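Local coordinates for protein eukaryotic peptide chain release factor GTP-binding subunit (Schizosaccharomyces pombe, PDB 1R5B) that is a GTP-binding translation release factor subunit of the elongation factor Tu-like family, pairing a P-loop GTPase-type domain with beta-rich domains, at residues D71-T74 with M75-I78; E200-Y203 with K204-D208; P375-T379 with T380-C384. All coordinates share one frame; numbering follows the deposited sequence.

Contact 1 of 3, residues D71-T74 with M75-I78; sequences DKRT and MEKI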
ATOM      1  N   ASP A  71     -14.591  -3.794  22.023  1.00 29.38           N
ATOM      2  CA  ASP A  71     -14.213  -4.184  23.381  1.00 28.92           C
ATOM      3  C   ASP A  71     -14.323  -5.694  23.540  1.00 28.30           C
ATOM      4  O   ASP A  71     -14.725  -6.383  22.612  1.00 27.90           O
ATOM      5  CB  ASP A  71     -15.044  -3.438  24.436  1.00 28.84           C
ATOM      6  CG  ASP A  71     -16.510  -3.809  24.414  1.00 28.93           C
ATOM      7  OD1 ASP A  71     -17.260  -3.283  25.262  1.00 29.79           O
ATOM      8  OD2 ASP A  71     -17.012  -4.604  23.596  1.00 28.84           O
ATOM      9  N   LYS A  72     -13.949  -6.198  24.711  1.00 27.78           N
ATOM     10  CA  LYS A  72     -13.892  -7.641  24.957  1.00 27.66           C
ATOM     11  C   LYS A  72     -15.248  -8.315  24.721  1.00 27.32           C
ATOM     12  O   LYS A  72     -15.311  -9.342  24.020  1.00 27.05           O
ATOM     13  CB  LYS A  72     -13.393  -7.920  26.396  1.00 27.85           C
ATOM     14  CG  LYS A  72     -13.250  -9.405  26.793  1.00 28.16           C
ATOM     15  CD  LYS A  72     -12.703  -9.576  28.236  1.00 28.59           C
ATOM     16  CE  LYS A  72     -13.788  -9.495  29.323  1.00 29.22           C
ATOM     17  NZ  LYS A  72     -13.711 -10.629  30.298  1.00 29.27           N
ATOM     18  N   ARG A  73     -16.319  -7.737  25.295  1.00 27.16           N
ATOM     19  CA  ARG A  73     -17.650  -8.349  25.201  1.00 27.15           C
ATOM     20  C   ARG A  73     -18.095  -8.527  23.729  1.00 27.40           C
ATOM     21  O   ARG A  73     -18.745  -9.514  23.388  1.00 27.23           O
ATOM     22  CB  ARG A  73     -18.710  -7.550  25.990  1.00 26.84           C
ATOM     23  CG  ARG A  73     -18.792  -7.891  27.493  1.00 26.53           C
ATOM     24  CD  ARG A  73     -19.617  -6.852  28.305  1.00 25.59           C
ATOM     25  NE  ARG A  73     -21.098  -7.105  28.271  1.00 26.32           N
ATOM     26  CZ  ARG A  73     -21.812  -8.075  29.027  1.00 28.47           C
ATOM     27  NH1 ARG A  73     -21.164  -8.919  29.838  1.00 29.64           N
ATOM     28  NH2 ARG A  73     -23.165  -8.214  28.937  1.00 28.54           N
ATOM     29  N   THR A  74     -17.746  -7.572  22.875  1.00 27.77           N
ATOM     30  CA  THR A  74     -18.157  -7.586  21.470  1.00 28.43           C
ATOM     31  C   THR A  74     -17.362  -8.623  20.666  1.00 29.36           C
ATOM     32  O   THR A  74     -17.868  -9.276  19.723  1.00 29.77           O
ATOM     33  CB  THR A  74     -17.912  -6.215  20.832  1.00 28.34           C
ATOM     34  OG1 THR A  74     -18.750  -5.223  21.435  1.00 28.04           O
ATOM     35  CG2 THR A  74     -18.333  -6.215  19.372  1.00 28.53           C
ATOM     36  N   MET A  75     -16.099  -8.751  21.038  1.00 30.07           N
ATOM     37  CA  MET A  75     -15.232  -9.767  20.497  1.00 30.65           C
ATOM     38  C   MET A  75     -15.701 -11.162  20.875  1.00 31.75           C
ATOM     39  O   MET A  75     -15.568 -12.081  20.070  1.00 31.63           O
ATOM     40  CB  MET A  75     -13.821  -9.563  21.028  1.00 30.63           C
ATOM     41  CG  MET A  75     -12.789 -10.460  20.386  1.00 30.99           C
ATOM     42  SD  MET A  75     -11.983 -11.448  21.601  1.00 32.70           S
ATOM     43  CE  MET A  75     -10.386 -10.990  21.429  1.00 31.90           C
ATOM     44  N   GLU A  76     -16.240 -11.332  22.084  1.00 32.57           N
ATOM     45  CA  GLU A  76     -16.753 -12.627  22.480  1.00 33.86           C
ATOM     46  C   GLU A  76     -18.017 -12.881  21.620  1.00 35.14           C
ATOM     47  O   GLU A  76     -18.299 -14.053  21.155  1.00 36.49           O
ATOM     48  CB  GLU A  76     -17.027 -12.677  24.019  1.00 33.66           C
ATOM     49  CG  GLU A  76     -15.731 -12.739  24.831  1.00 33.27           C
ATOM     50  CD  GLU A  76     -15.876 -12.330  26.284  1.00 32.95           C
ATOM     51  OE1 GLU A  76     -16.668 -11.412  26.584  1.00 35.09           O
ATOM     52  OE2 GLU A  76     -15.196 -12.941  27.134  1.00 33.65           O
ATOM     53  N   LYS A  77     -18.775 -11.781  21.417  1.00 35.85           N
ATOM     54  CA  LYS A  77     -20.098 -11.835  20.771  1.00 36.47           C
ATOM     55  C   LYS A  77     -19.929 -12.417  19.399  1.00 37.10           C
ATOM     56  O   LYS A  77     -20.790 -13.122  18.893  1.00 37.22           O
ATOM     57  CB  LYS A  77     -20.732 -10.440  20.677  1.00 36.31           C
ATOM     58  CG  LYS A  77     -22.212 -10.446  20.284  1.00 36.26           C
ATOM     59  CD  LYS A  77     -22.727  -9.029  20.040  1.00 36.00           C
ATOM     60  CE  LYS A  77     -24.110  -9.031  19.389  1.00 36.48           C
ATOM     61  NZ  LYS A  77     -25.022  -7.970  19.937  1.00 36.79           N
ATOM     62  N   ILE A  78     -18.781 -12.116  18.820  1.00 38.25           N
ATOM     63  CA  ILE A  78     -18.428 -12.552  17.480  1.00 38.97           C
ATOM     64  C   ILE A  78     -17.988 -14.019  17.447  1.00 39.78           C
ATOM     65  O   ILE A  78     -18.348 -14.749  16.532  1.00 39.96           O
ATOM     66  CB  ILE A  78     -17.331 -11.634  16.949  1.00 38.95           C
ATOM     67  CG1 ILE A  78     -17.928 -10.258  16.624  1.00 38.68           C
ATOM     68  CG2 ILE A  78     -16.659 -12.228  15.722  1.00 39.40           C
ATOM     69  CD1 ILE A  78     -16.902  -9.171  16.527  1.00 38.40           C
TER
HETATM   70  O   HOH W   1     -14.586 -13.196  29.786  1.00 66.15           O
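Lys72 and Glu76, one helical turn apart, are joined twice. In the backbone, Glu76 N donates to Lys72 O at 2.9 Å. Between the side chains the charged ends stay apart, Lys72 NZ lying 4.2 Å from Glu76 OE2, and an ordered water bridges them: it accepts from Lys72 NZ at 2.8 Å and donates to Glu76 OE2 at 2.7 Å. The lysine chain starts anti to its own backbone nitrogen (chi1 -179°) and bends at chi3 and chi4, which carries its amino group round to the water. Glu76 has its CG beside the backbone nitrogen, and its other carboxylate oxygen, OE1, rests 3.5 Å from Arg73 CA. This is the first turn of helix 72-81 in the GTP-binding domain, with Asp71 as its N-cap. Asp71 OD2 accepts twice, from Thr74 N at 3.1 Å and from the hydroxyl Thr74 OG1 at 2.8 Å, the two donors arriving from opposite faces of the carboxylate plane. A negative group at the start of a helix should interact favourably with the helix dipole. Asp71 also accepts through its backbone, where Met75 N donates to Asp71 O, while Lys77 N reaches Arg73 O and Ile78 N makes a weak bond to Thr74 O. Ile78 lays CD1 3.3 Å from Thr74 O, near the residues of the probable P-loop without touching them. Met75, bent at chi2 and chi3, leads its thioether end away to meet Asn62 and Phe65 of helix 56-66.

Contact 2 of 3, residues E200-Y203 with K204-D208; sequences EERY and KECVD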
ATOM      1  N   GLU A 200       8.779 -25.791  16.903  1.00 35.52           N
ATOM      2  CA  GLU A 200       9.327 -25.562  15.572  1.00 35.68           C
ATOM      3  C   GLU A 200       9.175 -26.795  14.665  1.00 35.88           C
ATOM      4  O   GLU A 200       9.029 -26.647  13.459  1.00 35.83           O
ATOM      5  CB  GLU A 200      10.798 -25.145  15.637  1.00 35.79           C
ATOM      6  CG  GLU A 200      11.265 -24.405  14.389  1.00 36.17           C
ATOM      7  CD  GLU A 200      12.758 -24.116  14.359  1.00 36.94           C
ATOM      8  OE1 GLU A 200      13.509 -24.603  15.244  1.00 36.96           O
ATOM      9  OE2 GLU A 200      13.176 -23.399  13.424  1.00 37.18           O
ATOM     10  N   GLU A 201       9.220 -28.003  15.233  1.00 36.15           N
ATOM     11  CA  GLU A 201       9.000 -29.224  14.445  1.00 36.23           C
ATOM     12  C   GLU A 201       7.610 -29.272  13.813  1.00 35.78           C
ATOM     13  O   GLU A 201       7.475 -29.698  12.680  1.00 36.09           O
ATOM     14  CB  GLU A 201       9.195 -30.487  15.284  1.00 36.40           C
ATOM     15  CG  GLU A 201      10.534 -31.171  15.087  1.00 37.68           C
ATOM     16  CD  GLU A 201      11.510 -30.828  16.197  1.00 39.64           C
ATOM     17  OE1 GLU A 201      11.668 -29.614  16.465  1.00 41.20           O
ATOM     18  OE2 GLU A 201      12.100 -31.757  16.805  1.00 38.89           O
ATOM     19  N   ARG A 202       6.593 -28.857  14.561  1.00 35.25           N
ATOM     20  CA  ARG A 202       5.210 -28.857  14.095  1.00 34.96           C
ATOM     21  C   ARG A 202       5.013 -27.776  13.044  1.00 34.82           C
ATOM     22  O   ARG A 202       4.345 -27.997  12.038  1.00 34.74           O
ATOM     23  CB  ARG A 202       4.250 -28.583  15.258  1.00 35.02           C
ATOM     24  CG  ARG A 202       3.031 -29.483  15.316  1.00 35.32           C
ATOM     25  CD  ARG A 202       2.030 -29.308  14.167  1.00 35.11           C
ATOM     26  NE  ARG A 202       1.952 -30.534  13.373  1.00 34.99           N
ATOM     27  CZ  ARG A 202       0.838 -31.145  12.941  1.00 34.76           C
ATOM     28  NH1 ARG A 202      -0.378 -30.661  13.176  1.00 33.24           N
ATOM     29  NH2 ARG A 202       0.956 -32.276  12.249  1.00 34.13           N
ATOM     30  N   TYR A 203       5.595 -26.605  13.292  1.00 34.38           N
ATOM     31  CA  TYR A 203       5.439 -25.458  12.403  1.00 34.12           C
ATOM     32  C   TYR A 203       6.055 -25.754  11.050  1.00 34.12           C
ATOM     33  O   TYR A 203       5.420 -25.558  10.022  1.00 33.69           O
ATOM     34  CB  TYR A 203       6.094 -24.205  12.998  1.00 33.79           C
ATOM     35  CG  TYR A 203       6.017 -23.000  12.089  1.00 33.24           C
ATOM     36  CD1 TYR A 203       4.824 -22.319  11.905  1.00 32.50           C
ATOM     37  CD2 TYR A 203       7.133 -22.556  11.396  1.00 33.17           C
ATOM     38  CE1 TYR A 203       4.748 -21.224  11.060  1.00 32.36           C
ATOM     39  CE2 TYR A 203       7.065 -21.446  10.549  1.00 31.97           C
ATOM     40  CZ  TYR A 203       5.878 -20.787  10.388  1.00 31.86           C
ATOM     41  OH  TYR A 203       5.810 -19.693   9.549  1.00 31.00           O
ATOM     42  N   LYS A 204       7.302 -26.218  11.077  1.00 34.36           N
ATOM     43  CA  LYS A 204       8.029 -26.612   9.877  1.00 34.65           C
ATOM     44  C   LYS A 204       7.311 -27.735   9.145  1.00 34.17           C
ATOM     45  O   LYS A 204       7.260 -27.725   7.921  1.00 34.43           O
ATOM     46  CB  LYS A 204       9.460 -27.072  10.215  1.00 35.17           C
ATOM     47  CG  LYS A 204      10.553 -26.071   9.842  1.00 37.00           C
ATOM     48  CD  LYS A 204      11.943 -26.745   9.790  1.00 39.64           C
ATOM     49  CE  LYS A 204      13.026 -25.802   9.244  1.00 40.77           C
ATOM     50  NZ  LYS A 204      12.859 -24.397   9.741  1.00 41.55           N
ATOM     51  N   GLU A 205       6.761 -28.690   9.896  1.00 33.26           N
ATOM     52  CA  GLU A 205       6.020 -29.804   9.314  1.00 32.90           C
ATOM     53  C   GLU A 205       4.758 -29.316   8.616  1.00 32.65           C
ATOM     54  O   GLU A 205       4.445 -29.776   7.528  1.00 32.93           O
ATOM     55  CB  GLU A 205       5.645 -30.853  10.376  1.00 32.91           C
ATOM     56  CG  GLU A 205       4.955 -32.088   9.800  1.00 32.66           C
ATOM     57  CD  GLU A 205       4.335 -32.980  10.848  1.00 33.10           C
ATOM     58  OE1 GLU A 205       4.129 -32.510  11.985  1.00 33.55           O
ATOM     59  OE2 GLU A 205       4.047 -34.159  10.533  1.00 33.70           O
ATOM     60  N   CYS A 206       4.049 -28.383   9.241  1.00 32.31           N
ATOM     61  CA  CYS A 206       2.827 -27.820   8.684  1.00 31.86           C
ATOM     62  C   CYS A 206       3.115 -26.974   7.448  1.00 31.85           C
ATOM     63  O   CYS A 206       2.363 -27.008   6.485  1.00 31.43           O
ATOM     64  CB  CYS A 206       2.100 -26.975   9.730  1.00 31.79           C
ATOM     65  SG  CYS A 206       1.304 -27.945  11.032  1.00 30.74           S
ATOM     66  N   VAL A 207       4.220 -26.241   7.479  1.00 31.95           N
ATOM     67  CA  VAL A 207       4.588 -25.347   6.388  1.00 32.10           C
ATOM     68  C   VAL A 207       5.033 -26.170   5.183  1.00 32.08           C
ATOM     69  O   VAL A 207       4.559 -25.937   4.087  1.00 32.30           O
ATOM     70  CB  VAL A 207       5.705 -24.357   6.816  1.00 32.17           C
ATOM     71  CG1 VAL A 207       6.391 -23.704   5.605  1.00 32.64           C
ATOM     72  CG2 VAL A 207       5.127 -23.299   7.714  1.00 32.67           C
ATOM     73  N   ASP A 208       5.926 -27.133   5.393  1.00 31.89           N
ATOM     74  CA  ASP A 208       6.424 -27.980   4.309  1.00 32.09           C
ATOM     75  C   ASP A 208       5.285 -28.715   3.596  1.00 31.54           C
ATOM     76  O   ASP A 208       5.290 -28.839   2.376  1.00 31.05           O
ATOM     77  CB  ASP A 208       7.443 -29.005   4.832  1.00 32.51           C
ATOM     78  CG  ASP A 208       8.714 -28.351   5.382  1.00 34.52           C
ATOM     79  OD1 ASP A 208       8.776 -27.091   5.443  1.00 37.50           O
ATOM     80  OD2 ASP A 208       9.702 -29.020   5.785  1.00 36.00           O
TER
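Glu205 OE1 is gripped by two nitrogens of Arg202, three residues back in the helix. Arg202 NH2 donates to Glu205 OE1 at 3.2 Å and NE to the same oxygen at 3.3 Å, a side-on salt bridge in which the oxygen lies at the edge of the guanidinium, within its plane. The carboxylate is turned well out of that plane, by 69°, and both donors come from one face of it. Arg202 is shared: its NH2 also pairs with Glu160 and its NH1 bonds to Ala154 O, so NE, NH1 and NH2 all have acceptors, which fixes the rotation of the guanidinium. Over one guanidinium face sits Cys206 SG, 3.3 Å above the plane and displaced from the centre of the group; the same sulfur lies 3.5 Å from Arg202 CD.

A quarter of the way round the helix, Tyr203 carries the apolar part. With its CG anti to the backbone nitrogen (chi1 177°), its ring lies beneath Val207, whose CG2 stands over one face in a CH-pi contact, 3.9 Å from the Tyr203 centroid and only 16° off the normal. Val207 N also donates to Tyr203 O. At the outer side, Glu200 and Lys204 run alongside each other, joined by a long salt bridge of 3.8 Å between Glu200 OE2 and Lys204 NZ.

Tyr203 and Val207 both pack on Tyr228, and Arg202 and Cys206 on Phe159. Helix 200-218 thus packs against the outermost strand, 226-230, within the beta-alpha-beta crossover from strand 184-189, an arrangement characteristic of P-loop nucleotide-binding domains.

Contact 3 of 3, residues P375-T379 with T380-C384; sequences PSILT and TGYSC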
ATOM      1  N   PRO A 375       4.285  33.078   5.278  1.00 39.81           N
ATOM      2  CA  PRO A 375       3.399  33.829   4.357  1.00 39.83           C
ATOM      3  C   PRO A 375       2.707  35.165   4.788  1.00 39.83           C
ATOM      4  O   PRO A 375       3.376  36.207   4.883  1.00 39.77           O
ATOM      5  CB  PRO A 375       2.363  32.755   3.961  1.00 39.78           C
ATOM      6  CG  PRO A 375       3.155  31.518   3.902  1.00 39.76           C
ATOM      7  CD  PRO A 375       4.151  31.626   5.040  1.00 39.77           C
ATOM      8  N   SER A 376       1.385  35.127   4.998  1.00 39.76           N
ATOM      9  CA  SER A 376       0.530  36.316   4.998  1.00 39.54           C
ATOM     10  C   SER A 376       0.434  36.900   3.579  1.00 39.50           C
ATOM     11  O   SER A 376       0.615  38.100   3.386  1.00 39.44           O
ATOM     12  CB  SER A 376       1.035  37.351   6.007  1.00 39.48           C
ATOM     13  OG  SER A 376      -0.047  38.044   6.597  1.00 39.77           O
ATOM     14  N   ILE A 377       0.141  36.040   2.594  1.00 39.55           N
ATOM     15  CA  ILE A 377       0.222  36.418   1.168  1.00 39.52           C
ATOM     16  C   ILE A 377      -1.048  36.121   0.319  1.00 39.46           C
ATOM     17  O   ILE A 377      -1.758  35.124   0.531  1.00 38.93           O
ATOM     18  CB  ILE A 377       1.505  35.800   0.500  1.00 39.53           C
ATOM     19  CG1 ILE A 377       2.775  36.114   1.316  1.00 39.37           C
ATOM     20  CG2 ILE A 377       1.695  36.319  -0.937  1.00 39.47           C
ATOM     21  CD1 ILE A 377       3.196  37.592   1.334  1.00 39.04           C
ATOM     22  N   LEU A 378      -1.269  37.021  -0.655  1.00 39.42           N
ATOM     23  CA  LEU A 378      -2.475  37.135  -1.505  1.00 39.24           C
ATOM     24  C   LEU A 378      -3.152  35.843  -2.014  1.00 38.99           C
ATOM     25  O   LEU A 378      -2.504  34.815  -2.235  1.00 39.04           O
ATOM     26  CB  LEU A 378      -2.163  38.032  -2.727  1.00 39.13           C
ATOM     27  CG  LEU A 378      -2.490  39.532  -2.654  1.00 39.22           C
ATOM     28  CD1 LEU A 378      -1.974  40.173  -1.368  1.00 39.32           C
ATOM     29  CD2 LEU A 378      -1.937  40.284  -3.874  1.00 38.93           C
ATOM     30  N   THR A 379      -4.468  35.952  -2.207  1.00 38.74           N
ATOM     31  CA  THR A 379      -5.297  34.912  -2.823  1.00 38.43           C
ATOM     32  C   THR A 379      -5.193  34.936  -4.338  1.00 38.22           C
ATOM     33  O   THR A 379      -4.721  35.910  -4.935  1.00 38.23           O
ATOM     34  CB  THR A 379      -6.807  35.094  -2.458  1.00 38.42           C
ATOM     35  OG1 THR A 379      -7.612  34.197  -3.235  1.00 37.92           O
ATOM     36  CG2 THR A 379      -7.352  36.486  -2.876  1.00 38.39           C
ATOM     37  N   THR A 380      -5.658  33.853  -4.949  1.00 37.85           N
ATOM     38  CA  THR A 380      -5.923  33.812  -6.382  1.00 37.60           C
ATOM     39  C   THR A 380      -4.676  34.153  -7.214  1.00 37.38           C
ATOM     40  O   THR A 380      -4.782  34.609  -8.352  1.00 37.61           O
ATOM     41  CB  THR A 380      -7.128  34.736  -6.706  1.00 37.51           C
ATOM     42  OG1 THR A 380      -8.232  34.387  -5.860  1.00 37.43           O
ATOM     43  CG2 THR A 380      -7.674  34.507  -8.120  1.00 37.53           C
ATOM     44  N   GLY A 381      -3.498  33.893  -6.650  1.00 37.05           N
ATOM     45  CA  GLY A 381      -2.248  34.124  -7.350  1.00 36.72           C
ATOM     46  C   GLY A 381      -1.045  34.142  -6.428  1.00 36.53           C
ATOM     47  O   GLY A 381      -0.308  35.128  -6.356  1.00 36.54           O
ATOM     48  N   TYR A 382      -0.840  33.038  -5.710  1.00 36.49           N
ATOM     49  CA  TYR A 382       0.349  32.909  -4.888  1.00 36.23           C
ATOM     50  C   TYR A 382       1.274  31.938  -5.594  1.00 35.90           C
ATOM     51  O   TYR A 382       0.858  30.842  -5.898  1.00 35.94           O
ATOM     52  CB  TYR A 382      -0.023  32.405  -3.494  1.00 36.22           C
ATOM     53  CG  TYR A 382       1.157  32.279  -2.567  1.00 35.75           C
ATOM     54  CD1 TYR A 382       1.401  31.097  -1.873  1.00 34.58           C
ATOM     55  CD2 TYR A 382       2.040  33.343  -2.389  1.00 35.21           C
ATOM     56  CE1 TYR A 382       2.487  30.980  -1.026  1.00 34.46           C
ATOM     57  CE2 TYR A 382       3.128  33.235  -1.547  1.00 35.09           C
ATOM     58  CZ  TYR A 382       3.348  32.053  -0.869  1.00 35.12           C
ATOM     59  OH  TYR A 382       4.426  31.958  -0.030  1.00 35.62           O
ATOM     60  N   SER A 383       2.512  32.345  -5.875  1.00 35.80           N
ATOM     61  CA  SER A 383       3.455  31.498  -6.612  1.00 35.61           C
ATOM     62  C   SER A 383       4.542  30.898  -5.726  1.00 35.59           C
ATOM     63  O   SER A 383       5.291  31.613  -5.068  1.00 35.55           O
ATOM     64  CB  SER A 383       4.123  32.270  -7.749  1.00 35.70           C
ATOM     65  OG  SER A 383       5.031  31.426  -8.445  1.00 35.35           O
ATOM     66  N   CYS A 384       4.611  29.572  -5.721  1.00 35.66           N
ATOM     67  CA  CYS A 384       5.723  28.847  -5.112  1.00 35.52           C
ATOM     68  C   CYS A 384       5.997  27.580  -5.901  1.00 35.52           C
ATOM     69  O   CYS A 384       5.225  27.203  -6.788  1.00 35.72           O
ATOM     70  CB  CYS A 384       5.416  28.494  -3.650  1.00 35.50           C
ATOM     71  SG  CYS A 384       3.802  27.735  -3.375  1.00 34.75           S
TER
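Pro375 brings its ring carbon CG to 4.2 Å from Tyr382 OH, the two side chains crossing at about a right angle. They belong to the long loop that links strands 364-371 and 385-387 of the antiparallel sheet in the C-terminal, eEF1A-like domain, and this part of the loop folds back on itself so that Tyr382 returns along the residues before it. Past Ser376 the chain reaches Ile377, which supplies the main apolar contact. Its CG2 methyl lies 3.3 Å from Tyr382 CD2, with CB 3.7 Å from Tyr382 CE2, so the CD2-CE2 bond of the tyrosine is met by the branch point of the isoleucine as well as by a methyl. The approach is oblique to the ring. Tyr382 reaches Ile377 because its CG stands anti to its backbone nitrogen (chi1 -179°), which extends the ring back along the incoming arm of the loop toward Pro375.

Leu378 takes part through its backbone: its O lies 3.7 Å from Tyr382 CB, and the CA atoms of this pair are 6.1 Å apart where the chain doubles back. Thr379 then opens the bend, and its side chain also touches Leu400 and Met416 in neighbouring loops. The reversal passes through Thr380, whose phi is positive (57°), and then Gly381. The two threonine side chains run alongside each other in one direction. Thr379 has its hydroxyl beside the carbonyl carbon and its methyl in the crowded position, and that choice sets Thr379 OG1 2.7 Å from Thr380 OG1, a hydrogen bond in which either hydroxyl could be the donor.

Contacts 1 and 2 lie in the GTP-binding domain, with centres about 32 Å apart, while contact 3 is in the C-terminal domain, its centre about 63 Å from that of contact 2 and on the opposite side of the chain's centre. None of the three touches another. Each of the first two joins neighbouring turns of one helix, 72-81 in contact 1 and 200-218 in contact 2; the third is loop. Depth separates them: contact 2 is partly buried and joins its charges directly while packing on the sheet, whereas contact 1, at the surface, uses a water between its charges and a capped helix end. Contact 3, also at the surface, relies on apolar contact and neutral hydroxyls.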